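Local coordinates for protein probable phenazine-specific methyltransferase (Pseudomonas aeruginosa, PDB 2IP2) that transfers a methyl group from S-adenosyl-L-methionine to phenazine-1-carboxylate, giving 5-methylphenazine-1-carboxylate on the route to the virulence-associated pigment pyocyanine, at residues A28-L33 and M98-G103; S85-L88 and S94-D97; T274-E279 and E325-V330; V289-F292 and R298-T301. One frame throughout, in Å; residues are numbered along the deposited sequence.

In the fold
The four contacts of this two-domain methyltransferase differ in chemistry with their place in the fold. Interactions 1 and 2 share helix 96-102 and touch each other through Leu88, Thr29 and Val99: interaction 1 is partly buried helix-to-helix packing without a cross-segment hydrogen bond, whereas the buried interaction 2 combines a backbone bond, a capping serine and a water bridge. Interactions 3 and 4 also touch, Ile275 N lying 3.0 Å from Arg300 O, but sit in the Rossmann-like domain. There interaction 3, partly buried, is an arginine crossing a threonine beside bridging waters, and interaction 4, at the surface, rests on one CH-pi contact. All four come near the second subunit, interaction 3 only through Ile275.

Interaction 1: A28-L33 and M98-G103; sequences ATRLGL and MVLFYG
Thr29 and Val99 meet where the last turn of helix 6-30, in the dimerisation domain, packs against helix 96-102; the first of these helices closes in a Schellman motif with Gly32 at positive phi. The threonine divides its two branches between two neighbours on the partner helix. With CG2 anti to the backbone N and OG1 beside that N (chi1 -54°), the methyl goes to Leu100 and the hydroxyl to Val99, whose CG1 approaches OG1 to 3.5 Å. That hydroxyl is not left without a polar partner, because it hydrogen-bonds to Val25 O one turn earlier in its own helix. Leu100 leaves its backbone at a slant to the opposing helix, and it is the branch end that closes the gap: CD2 lies 3.8 Å from Thr29 CG2. The side chain of Arg30 runs at about a right angle to the leucine. Bends at chi2 and chi3 then turn the arginine toward the dimer partner, where NH2 forms a salt bridge with Glu115 of the second subunit, while NH1 bonds to Tyr26 OH. On the Leu100 side, CD2 sits 3.7 Å from Arg30 N and 3.9 Å from Arg30 CG.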
loop_
_atom_site.group_PDB
_atom_site.type_symbol
_atom_site.label_atom_id
_atom_site.label_comp_id
_atom_site.label_asym_id
_atom_site.label_seq_id
_atom_site.Cartn_x
_atom_site.Cartn_y
_atom_site.Cartn_z
ATOM N N ALA A 28 8.540 -1.525 -11.270
ATOM C CA ALA A 28 9.914 -2.066 -11.400
ATOM C C ALA A 28 9.866 -3.507 -11.957
ATOM O O ALA A 28 10.735 -3.906 -12.760
ATOM C CB ALA A 28 10.620 -2.071 -10.003
ATOM N N THR A 29 8.857 -4.267 -11.506
ATOM C CA THR A 29 8.661 -5.661 -11.952
ATOM C C THR A 29 8.249 -5.757 -13.435
ATOM O O THR A 29 8.900 -6.471 -14.204
ATOM C CB THR A 29 7.725 -6.456 -10.983
ATOM O OG1 THR A 29 8.275 -6.336 -9.678
ATOM C CG2 THR A 29 7.676 -8.014 -11.390
ATOM N N ARG A 30 7.191 -5.082 -13.835
ATOM C CA ARG A 30 6.750 -5.023 -15.235
ATOM C C ARG A 30 7.909 -4.598 -16.135
ATOM O O ARG A 30 8.071 -5.149 -17.210
ATOM C CB ARG A 30 5.729 -3.904 -15.439
ATOM C CG ARG A 30 4.282 -4.152 -15.278
ATOM C CD ARG A 30 3.577 -4.593 -16.589
ATOM N NE ARG A 30 3.462 -3.583 -17.668
ATOM C CZ ARG A 30 2.453 -2.726 -17.850
ATOM N NH1 ARG A 30 1.428 -2.628 -16.991
ATOM N NH2 ARG A 30 2.483 -1.922 -18.909
ATOM N N LEU A 31 8.697 -3.615 -15.703
ATOM C CA LEU A 31 9.823 -3.132 -16.527
ATOM C C LEU A 31 11.063 -4.055 -16.538
ATOM O O LEU A 31 11.987 -3.830 -17.355
ATOM C CB LEU A 31 10.239 -1.744 -16.078
ATOM C CG LEU A 31 9.181 -0.658 -16.339
ATOM C CD1 LEU A 31 9.827 0.639 -15.948
ATOM C CD2 LEU A 31 8.614 -0.639 -17.802
ATOM N N GLY A 32 11.081 -5.042 -15.652
ATOM C CA GLY A 32 12.209 -5.995 -15.526
ATOM C C GLY A 32 13.502 -5.327 -15.055
ATOM O O GLY A 32 14.595 -5.791 -15.350
ATOM N N LEU A 33 13.378 -4.279 -14.250
ATOM C CA LEU A 33 14.560 -3.563 -13.701
ATOM C C LEU A 33 15.553 -4.463 -12.943
ATOM O O LEU A 33 16.761 -4.326 -13.070
ATOM C CB LEU A 33 14.129 -2.404 -12.789
ATOM C CG LEU A 33 13.287 -1.314 -13.430
ATOM C CD1 LEU A 33 13.096 -0.159 -12.399
ATOM C CD2 LEU A 33 13.902 -0.809 -14.749
ATOM N N MET A 98 3.869 -13.418 -9.052
ATOM C CA MET A 98 2.870 -13.031 -8.017
ATOM C C MET A 98 2.681 -11.497 -8.006
ATOM O O MET A 98 1.539 -10.989 -8.061
ATOM C CB MET A 98 3.284 -13.538 -6.627
ATOM C CG MET A 98 2.228 -13.294 -5.546
ATOM S SD MET A 98 2.898 -13.303 -3.892
ATOM C CE MET A 98 3.795 -11.739 -4.013
ATOM N N VAL A 99 3.782 -10.758 -8.010
ATOM C CA VAL A 99 3.709 -9.262 -8.061
ATOM C C VAL A 99 2.866 -8.767 -9.252
ATOM O O VAL A 99 2.021 -7.862 -9.133
ATOM C CB VAL A 99 5.135 -8.626 -8.098
ATOM C CG1 VAL A 99 5.086 -7.097 -8.424
ATOM C CG2 VAL A 99 5.916 -8.916 -6.755
ATOM N N LEU A 100 3.114 -9.360 -10.420
ATOM C CA LEU A 100 2.409 -8.964 -11.654
ATOM C C LEU A 100 0.923 -9.245 -11.560
ATOM O O LEU A 100 0.132 -8.354 -11.842
ATOM C CB LEU A 100 3.017 -9.625 -12.904
ATOM C CG LEU A 100 4.465 -9.187 -13.266
ATOM C CD1 LEU A 100 5.017 -10.086 -14.414
ATOM C CD2 LEU A 100 4.542 -7.645 -13.539
ATOM N N PHE A 101 0.552 -10.452 -11.116
ATOM C CA PHE A 101 -0.873 -10.825 -11.003
ATOM C C PHE A 101 -1.553 -9.957 -9.955
ATOM O O PHE A 101 -2.644 -9.431 -10.141
ATOM C CB PHE A 101 -1.011 -12.310 -10.654
ATOM C CG PHE A 101 -2.401 -12.839 -10.919
ATOM C CD1 PHE A 101 -3.400 -12.646 -9.977
ATOM C CD2 PHE A 101 -2.717 -13.418 -12.136
ATOM C CE1 PHE A 101 -4.717 -13.111 -10.197
ATOM C CE2 PHE A 101 -4.030 -13.877 -12.389
ATOM C CZ PHE A 101 -5.029 -13.714 -11.394
ATOM N N TYR A 102 -0.841 -9.694 -8.874
ATOM C CA TYR A 102 -1.446 -8.910 -7.778
ATOM C C TYR A 102 -1.640 -7.461 -8.187
ATOM O O TYR A 102 -2.633 -6.811 -7.820
ATOM C CB TYR A 102 -0.534 -9.014 -6.593
ATOM C CG TYR A 102 -0.730 -10.288 -5.770
ATOM C CD1 TYR A 102 -1.204 -11.488 -6.331
ATOM C CD2 TYR A 102 -0.439 -10.276 -4.434
ATOM C CE1 TYR A 102 -1.398 -12.649 -5.505
ATOM C CE2 TYR A 102 -0.626 -11.418 -3.610
ATOM C CZ TYR A 102 -1.078 -12.571 -4.149
ATOM O OH TYR A 102 -1.211 -13.683 -3.314
ATOM N N GLY A 103 -0.707 -6.976 -9.016
ATOM C CA GLY A 103 -0.759 -5.589 -9.534
ATOM C C GLY A 103 -1.647 -5.380 -10.746
ATOM O O GLY A 103 -1.806 -4.248 -11.204
#

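Interaction 2: S85-L88 and S94-D97; sequences SHLL and SFRD
Leu87 and Phe95 carry both the backbone and the apolar halves of this contact, in which the chain leaves helix 83-86, loops round and enters helix 96-102. The single direct hydrogen bond across it is Phe95 N to Leu87 O, 2.7 Å long; it is bent at the hydrogen (137°), although the donor lies in the carbonyl plane. Ser94 supplies the cap. Its OG, placed between the backbone N and the carbonyl carbon (chi1 63°), accepts from Arg96 N at 3.3 Å in a straighter bond; its hydroxyl is directed chiefly to Arg89 O, with Val91 O also within bonding range. Ser94 CB meanwhile presses on Leu87 O at 3.2 Å.

Apolar contact lies alongside: the leucine and phenylalanine side chains point the same way, with Leu87 CD2 over one ring face, 4.0 Å from Phe95 CD1. Leu12 of the second subunit packs on Leu87 and its Ile13 on Phe95.

Water completes the set. Arg96 runs out extended from CG to NE, its CB against Leu88 O at 3.3 Å, and a water links its NH1 (3.1 Å) to that same carbonyl oxygen, to which it donates. The two carbonyls just beyond helix 83-86 are thus met by different means, one by an amide and the other by a water that Arg96 NH1 also holds, which implies a turn held by polar bonds, with Leu87 and Phe95 giving the apolar contact.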
loop_
_atom_site.group_PDB
_atom_site.type_symbol
_atom_site.label_atom_id
_atom_site.label_comp_id
_atom_site.label_asym_id
_atom_site.label_seq_id
_atom_site.Cartn_x
_atom_site.Cartn_y
_atom_site.Cartn_z
ATOM N N SER A 85 15.022 -7.350 -3.882
ATOM C CA SER A 85 14.840 -7.195 -5.348
ATOM C C SER A 85 15.153 -8.467 -6.170
ATOM O O SER A 85 14.598 -8.698 -7.239
ATOM C CB SER A 85 15.563 -5.968 -5.892
ATOM O OG SER A 85 16.981 -6.124 -5.936
ATOM N N HIS A 86 16.061 -9.288 -5.667
ATOM C CA HIS A 86 16.277 -10.646 -6.233
ATOM C C HIS A 86 14.984 -11.437 -6.337
ATOM O O HIS A 86 14.778 -12.198 -7.262
ATOM C CB HIS A 86 17.329 -11.399 -5.400
ATOM C CG HIS A 86 18.740 -11.031 -5.739
ATOM N ND1 HIS A 86 19.235 -11.082 -7.024
ATOM C CD2 HIS A 86 19.775 -10.647 -4.952
ATOM C CE1 HIS A 86 20.508 -10.735 -7.018
ATOM N NE2 HIS A 86 20.859 -10.473 -5.773
ATOM N N LEU A 87 14.077 -11.203 -5.401
ATOM C CA LEU A 87 12.772 -11.867 -5.469
ATOM C C LEU A 87 11.882 -11.364 -6.591
ATOM O O LEU A 87 10.840 -11.972 -6.899
ATOM C CB LEU A 87 12.051 -11.723 -4.132
ATOM C CG LEU A 87 12.621 -12.535 -2.962
ATOM C CD1 LEU A 87 11.988 -12.000 -1.735
ATOM C CD2 LEU A 87 12.200 -13.979 -3.153
ATOM N N LEU A 88 12.267 -10.253 -7.209
ATOM C CA LEU A 88 11.523 -9.765 -8.351
ATOM C C LEU A 88 12.029 -10.268 -9.684
ATOM O O LEU A 88 11.390 -10.028 -10.735
ATOM C CB LEU A 88 11.495 -8.216 -8.368
ATOM C CG LEU A 88 11.022 -7.503 -7.108
ATOM C CD1 LEU A 88 11.287 -6.034 -7.291
ATOM C CD2 LEU A 88 9.533 -7.801 -6.799
ATOM N N SER A 94 10.817 -17.046 -7.833
ATOM C CA SER A 94 10.763 -15.657 -7.348
ATOM C C SER A 94 9.309 -15.264 -7.081
ATOM O O SER A 94 8.373 -16.018 -7.373
ATOM C CB SER A 94 11.342 -14.725 -8.399
ATOM O OG SER A 94 10.525 -14.796 -9.559
ATOM N N PHE A 95 9.132 -14.044 -6.570
ATOM C CA PHE A 95 7.788 -13.443 -6.395
ATOM C C PHE A 95 7.306 -12.685 -7.635
ATOM O O PHE A 95 6.208 -12.080 -7.638
ATOM C CB PHE A 95 7.824 -12.524 -5.192
ATOM C CG PHE A 95 7.857 -13.255 -3.880
ATOM C CD1 PHE A 95 8.276 -14.571 -3.808
ATOM C CD2 PHE A 95 7.441 -12.630 -2.706
ATOM C CE1 PHE A 95 8.310 -15.252 -2.585
ATOM C CE2 PHE A 95 7.453 -13.320 -1.462
ATOM C CZ PHE A 95 7.895 -14.621 -1.409
ATOM N N ARG A 96 8.116 -12.768 -8.703
ATOM C CA ARG A 96 7.874 -11.927 -9.890
ATOM C C ARG A 96 6.461 -12.096 -10.435
ATOM O O ARG A 96 5.741 -11.122 -10.598
ATOM C CB ARG A 96 8.907 -12.190 -11.008
ATOM C CG ARG A 96 8.518 -11.546 -12.313
ATOM C CD ARG A 96 9.569 -11.704 -13.489
ATOM N NE ARG A 96 8.848 -11.561 -14.763
ATOM C CZ ARG A 96 8.678 -10.422 -15.426
ATOM N NH1 ARG A 96 9.220 -9.295 -14.990
ATOM N NH2 ARG A 96 7.986 -10.431 -16.551
ATOM N N ASP A 97 6.053 -13.332 -10.748
ATOM C CA ASP A 97 4.716 -13.531 -11.316
ATOM C C ASP A 97 3.613 -13.206 -10.336
ATOM O O ASP A 97 2.527 -12.866 -10.762
ATOM C CB ASP A 97 4.555 -14.985 -11.757
ATOM C CG ASP A 97 5.461 -15.273 -12.929
ATOM O OD1 ASP A 97 5.401 -14.470 -13.906
ATOM O OD2 ASP A 97 6.272 -16.194 -12.824
HETATM O O HOH W 1 11.677 -8.679 -13.153
#

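Interaction 3: T274-E279 and E325-V330; sequences TISASE and ETRMIV
Arg327 lies across Thr274 at about a right angle, joining strand 326-333 of the Rossmann-like methyltransferase domain to the loop that follows strand 267-272. The tight part of the contact is here. Thr274 OG1 comes within 3.1 Å of Arg327 CD and lies at the edge of the guanidinium, in its plane. The threonine sets OG1 between its backbone N and carbonyl carbon (chi1 64°), which brings the oxygen against the arginine's aliphatic stem; its hydrogen bond is made to Thr302 OG1. Arg327 reaches this position by bending at chi2 and chi3, and its charge is paired with Asp321 through an NH2 salt bridge. Thr274 CG2, on the other branch, only just reaches Ile329 CD1, at 4.5 Å. Beside Thr274, at the start of the strand, a water bridges the backbones, accepting from Thr274 N at 3.1 Å and donating to Glu325 O.

Toward Ser276 the contact slackens and a second water enters. In one of two conformers of the serine, and so with some doubt, Ser276 OG stands 3.3 Å from Arg327 NH1, oblique to the guanidinium group, and this water lies 3.1 Å from the same OG, with a weak bond from Arg327 NH2.

The strand itself is bonded on both sides, Arg327 to Glu272 and Ile329 to Val270 along one neighbour, Met328 to Val320 along the other. Over the contact lies helix 302-311, with Val305 touching both Thr274 and Ile329, while helix 282-295 packs on Ile275 and Glu325.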
loop_
_atom_site.group_PDB
_atom_site.type_symbol
_atom_site.label_atom_id
_atom_site.label_comp_id
_atom_site.label_asym_id
_atom_site.label_seq_id
_atom_site.Cartn_x
_atom_site.Cartn_y
_atom_site.Cartn_z
ATOM N N THR A 274 -4.227 -20.116 8.953
ATOM C CA THR A 274 -5.301 -19.992 9.945
ATOM C C THR A 274 -5.082 -18.694 10.735
ATOM O O THR A 274 -3.958 -18.238 10.833
ATOM C CB THR A 274 -5.326 -21.174 10.950
ATOM O OG1 THR A 274 -4.110 -21.160 11.713
ATOM C CG2 THR A 274 -5.453 -22.502 10.244
ATOM N N ILE A 275 -6.148 -18.149 11.331
ATOM C CA ILE A 275 -6.100 -16.937 12.112
ATOM C C ILE A 275 -6.043 -17.330 13.608
ATOM O O ILE A 275 -6.890 -18.081 14.082
ATOM C CB ILE A 275 -7.368 -16.051 11.820
ATOM C CG1 ILE A 275 -7.646 -15.861 10.327
ATOM C CG2 ILE A 275 -7.303 -14.744 12.531
ATOM C CD1 ILE A 275 -6.569 -15.094 9.548
ATOM N N SER A 276 -5.006 -16.891 14.323
ATOM C CA SER A 276 -4.983 -16.971 15.779
ATOM C C SER A 276 -6.158 -16.131 16.308
ATOM O O SER A 276 -6.166 -14.909 16.162
ATOM C CB SER A 276 -3.638 -16.488 16.305
ATOM O OG SER A 276 -2.565 -17.203 15.694
ATOM N N ALA A 277 -7.157 -16.799 16.883
ATOM C CA ALA A 277 -8.362 -16.145 17.436
ATOM C C ALA A 277 -8.104 -15.061 18.504
ATOM O O ALA A 277 -8.841 -14.094 18.567
ATOM C CB ALA A 277 -9.332 -17.184 17.967
ATOM N N SER A 278 -7.064 -15.213 19.322
ATOM C CA SER A 278 -6.764 -14.203 20.329
ATOM C C SER A 278 -6.023 -13.027 19.712
ATOM O O SER A 278 -6.663 -12.027 19.390
ATOM C CB SER A 278 -6.043 -14.771 21.569
ATOM O OG SER A 278 -4.945 -15.601 21.209
ATOM N N GLU A 279 -4.707 -13.125 19.541
ATOM C CA GLU A 279 -3.952 -11.968 19.018
ATOM C C GLU A 279 -3.430 -12.218 17.597
ATOM O O GLU A 279 -2.248 -12.478 17.393
ATOM C CB GLU A 279 -2.797 -11.584 19.950
ATOM C CG GLU A 279 -3.197 -10.749 21.177
ATOM C CD GLU A 279 -3.535 -9.284 20.852
ATOM O OE1 GLU A 279 -3.008 -8.735 19.830
ATOM O OE2 GLU A 279 -4.322 -8.683 21.653
ATOM N N GLU A 325 2.611 -16.674 6.277
ATOM C CA GLU A 325 1.447 -16.812 7.133
ATOM C C GLU A 325 0.704 -18.156 6.964
ATOM O O GLU A 325 -0.504 -18.220 7.167
ATOM C CB GLU A 325 0.483 -15.598 6.989
ATOM C CG GLU A 325 1.054 -14.229 7.429
ATOM C CD GLU A 325 1.420 -14.153 8.916
ATOM O OE1 GLU A 325 0.754 -14.825 9.730
ATOM O OE2 GLU A 325 2.360 -13.411 9.265
ATOM N N THR A 326 1.425 -19.238 6.656
ATOM C CA THR A 326 0.722 -20.537 6.511
ATOM C C THR A 326 1.058 -21.433 7.693
ATOM O O THR A 326 2.085 -21.254 8.337
ATOM C CB THR A 326 0.996 -21.275 5.156
ATOM O OG1 THR A 326 0.833 -22.707 5.301
ATOM C CG2 THR A 326 2.357 -21.020 4.668
ATOM N N ARG A 327 0.166 -22.357 8.005
ATOM C CA ARG A 327 0.362 -23.187 9.198
ATOM C C ARG A 327 0.500 -24.603 8.745
ATOM O O ARG A 327 -0.146 -25.001 7.764
ATOM C CB ARG A 327 -0.857 -23.138 10.073
ATOM C CG ARG A 327 -0.527 -22.970 11.508
ATOM C CD ARG A 327 -1.068 -21.610 11.924
ATOM N NE ARG A 327 -0.130 -20.868 12.746
ATOM C CZ ARG A 327 -0.402 -19.683 13.296
ATOM N NH1 ARG A 327 -1.588 -19.100 13.130
ATOM N NH2 ARG A 327 0.516 -19.094 14.021
ATOM N N MET A 328 1.271 -25.388 9.494
ATOM C CA MET A 328 1.312 -26.835 9.228
ATOM C C MET A 328 0.808 -27.469 10.512
ATOM O O MET A 328 1.404 -27.252 11.558
ATOM C CB MET A 328 2.726 -27.326 8.928
ATOM C CG MET A 328 2.782 -28.894 8.711
ATOM S SD MET A 328 4.455 -29.496 8.349
ATOM C CE MET A 328 5.160 -29.448 10.003
ATOM N N ILE A 329 -0.286 -28.202 10.426
ATOM C CA ILE A 329 -0.860 -28.890 11.614
ATOM C C ILE A 329 -0.728 -30.411 11.372
ATOM O O ILE A 329 -1.369 -30.945 10.458
ATOM C CB ILE A 329 -2.313 -28.468 11.837
ATOM C CG1 ILE A 329 -2.402 -26.940 12.138
ATOM C CG2 ILE A 329 -2.963 -29.258 12.986
ATOM C CD1 ILE A 329 -3.824 -26.348 11.918
ATOM N N VAL A 330 0.098 -31.083 12.198
ATOM C CA VAL A 330 0.264 -32.538 12.099
ATOM C C VAL A 330 -0.630 -33.235 13.155
ATOM O O VAL A 330 -0.611 -32.864 14.346
ATOM C CB VAL A 330 1.741 -32.970 12.199
ATOM C CG1 VAL A 330 1.864 -34.493 11.929
ATOM C CG2 VAL A 330 2.598 -32.203 11.178
HETATM O O HOH W 2 -1.353 -19.181 9.371
HETATM O O HOH W 3 -0.709 -15.913 13.586
#

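Interaction 4: V289-F292 and R298-T301; sequences VHLF and RHRT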
loop_
_atom_site.group_PDB
_atom_site.type_symbol
_atom_site.label_atom_id
_atom_site.label_comp_id
_atom_site.label_asym_id
_atom_site.label_seq_id
_atom_site.Cartn_x
_atom_site.Cartn_y
_atom_site.Cartn_z
ATOM N N VAL A 289 -8.966 -10.863 4.518
ATOM C CA VAL A 289 -9.853 -9.929 3.817
ATOM C C VAL A 289 -9.623 -10.059 2.321
ATOM O O VAL A 289 -10.566 -10.044 1.517
ATOM C CB VAL A 289 -9.756 -8.472 4.332
ATOM C CG1 VAL A 289 -10.699 -7.570 3.518
ATOM C CG2 VAL A 289 -10.227 -8.376 5.837
ATOM N N HIS A 290 -8.360 -10.268 1.960
ATOM C CA HIS A 290 -8.038 -10.486 0.556
ATOM C C HIS A 290 -8.752 -11.727 -0.009
ATOM O O HIS A 290 -9.258 -11.710 -1.162
ATOM C CB HIS A 290 -6.533 -10.668 0.399
ATOM C CG HIS A 290 -6.134 -11.052 -0.998
ATOM N ND1 HIS A 290 -6.395 -10.239 -2.094
ATOM C CD2 HIS A 290 -5.511 -12.158 -1.482
ATOM C CE1 HIS A 290 -5.906 -10.816 -3.184
ATOM N NE2 HIS A 290 -5.374 -11.983 -2.845
ATOM N N LEU A 291 -8.820 -12.801 0.786
ATOM C CA LEU A 291 -9.516 -14.029 0.344
ATOM C C LEU A 291 -10.993 -13.772 0.016
ATOM O O LEU A 291 -11.520 -14.291 -0.985
ATOM C CB LEU A 291 -9.338 -15.159 1.385
ATOM C CG LEU A 291 -9.794 -16.570 0.996
ATOM C CD1 LEU A 291 -9.313 -16.926 -0.412
ATOM C CD2 LEU A 291 -9.216 -17.574 1.962
ATOM N N PHE A 292 -11.658 -12.953 0.843
ATOM C CA PHE A 292 -12.970 -12.486 0.533
ATOM C C PHE A 292 -12.967 -11.668 -0.779
ATOM O O PHE A 292 -13.794 -11.897 -1.679
ATOM C CB PHE A 292 -13.581 -11.615 1.672
ATOM C CG PHE A 292 -14.790 -10.861 1.193
ATOM C CD1 PHE A 292 -16.007 -11.544 0.993
ATOM C CD2 PHE A 292 -14.678 -9.492 0.795
ATOM C CE1 PHE A 292 -17.108 -10.863 0.435
ATOM C CE2 PHE A 292 -15.753 -8.800 0.271
ATOM C CZ PHE A 292 -16.994 -9.490 0.078
ATOM N N ARG A 298 -12.863 -17.714 3.073
ATOM C CA ARG A 298 -12.409 -17.227 4.382
ATOM C C ARG A 298 -11.469 -18.221 5.072
ATOM O O ARG A 298 -11.466 -19.394 4.730
ATOM C CB ARG A 298 -13.579 -16.896 5.318
ATOM C CG ARG A 298 -14.338 -18.085 5.916
ATOM C CD ARG A 298 -15.451 -18.575 4.991
ATOM N NE ARG A 298 -16.177 -17.507 4.273
ATOM C CZ ARG A 298 -17.362 -16.996 4.636
ATOM N NH1 ARG A 298 -17.992 -17.426 5.724
ATOM N NH2 ARG A 298 -17.926 -16.039 3.903
ATOM N N HIS A 299 -10.683 -17.737 6.031
ATOM C CA HIS A 299 -9.816 -18.610 6.821
ATOM C C HIS A 299 -10.516 -19.032 8.130
ATOM O O HIS A 299 -11.374 -18.313 8.665
ATOM C CB HIS A 299 -8.440 -17.951 7.055
ATOM C CG HIS A 299 -7.638 -17.730 5.796
ATOM N ND1 HIS A 299 -7.197 -18.762 4.999
ATOM C CD2 HIS A 299 -7.163 -16.599 5.223
ATOM C CE1 HIS A 299 -6.515 -18.283 3.975
ATOM N NE2 HIS A 299 -6.465 -16.970 4.095
ATOM N N ARG A 300 -10.201 -20.236 8.623
ATOM C CA ARG A 300 -10.626 -20.650 9.952
ATOM C C ARG A 300 -9.653 -20.187 11.014
ATOM O O ARG A 300 -8.495 -19.928 10.752
ATOM C CB ARG A 300 -10.703 -22.168 10.013
ATOM C CG ARG A 300 -11.980 -22.787 9.390
ATOM C CD ARG A 300 -12.045 -24.246 9.773
ATOM N NE ARG A 300 -13.316 -24.883 9.425
ATOM C CZ ARG A 300 -13.561 -25.431 8.238
ATOM N NH1 ARG A 300 -12.631 -25.388 7.276
ATOM N NH2 ARG A 300 -14.727 -26.022 8.005
ATOM N N THR A 301 -10.100 -20.118 12.257
ATOM C CA THR A 301 -9.141 -19.917 13.314
ATOM C C THR A 301 -8.415 -21.245 13.497
ATOM O O THR A 301 -8.929 -22.341 13.144
ATOM C CB THR A 301 -9.795 -19.534 14.666
ATOM O OG1 THR A 301 -10.684 -20.580 15.066
ATOM C CG2 THR A 301 -10.527 -18.163 14.585
#
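The loop after helix 282-295 in the methyltransferase domain, which leads to helix 302-311, turns back along the last turns of that first helix, and the return is made by Leu291 laid on the ring of His299. The contact is a CH-pi interaction: Leu291 CD2 stands over one face of the imidazole, 3.6 Å from the ring centroid and 19° off the normal. The methyl is displaced toward the rim, nearest CE1 at 3.4 Å, with NE2 almost as close. Leu291 arrives there because CG is anti to its backbone N (chi1 -170°), sending the branched end out toward the loop, while the histidine ring swings back to meet it; the two side chains cross at about a right angle. Leu291 CD2 also lies 3.8 Å from Arg298 N, touching the loop backbone just before the ring.

Polar bonds fix the frame on which the ring is mounted. His299 N donates to Asp288 OD1, and a backbone bond joins Leu291 to Gly297. Arg298 points its CB away from the helix and forms a salt bridge through NH1 with Glu56 of the second subunit. The His299 side chain is about 7 Å from that of Arg241, a predicted S-adenosyl-L-methionine-binding residue. With no hydrogen bond between the segments, the side-chain contact is consistent with dispersion against the ring face, whereas the polar bonds holding the loop run from its backbone to Asp288 and Leu291 of the helix and the charge is met across the dimer.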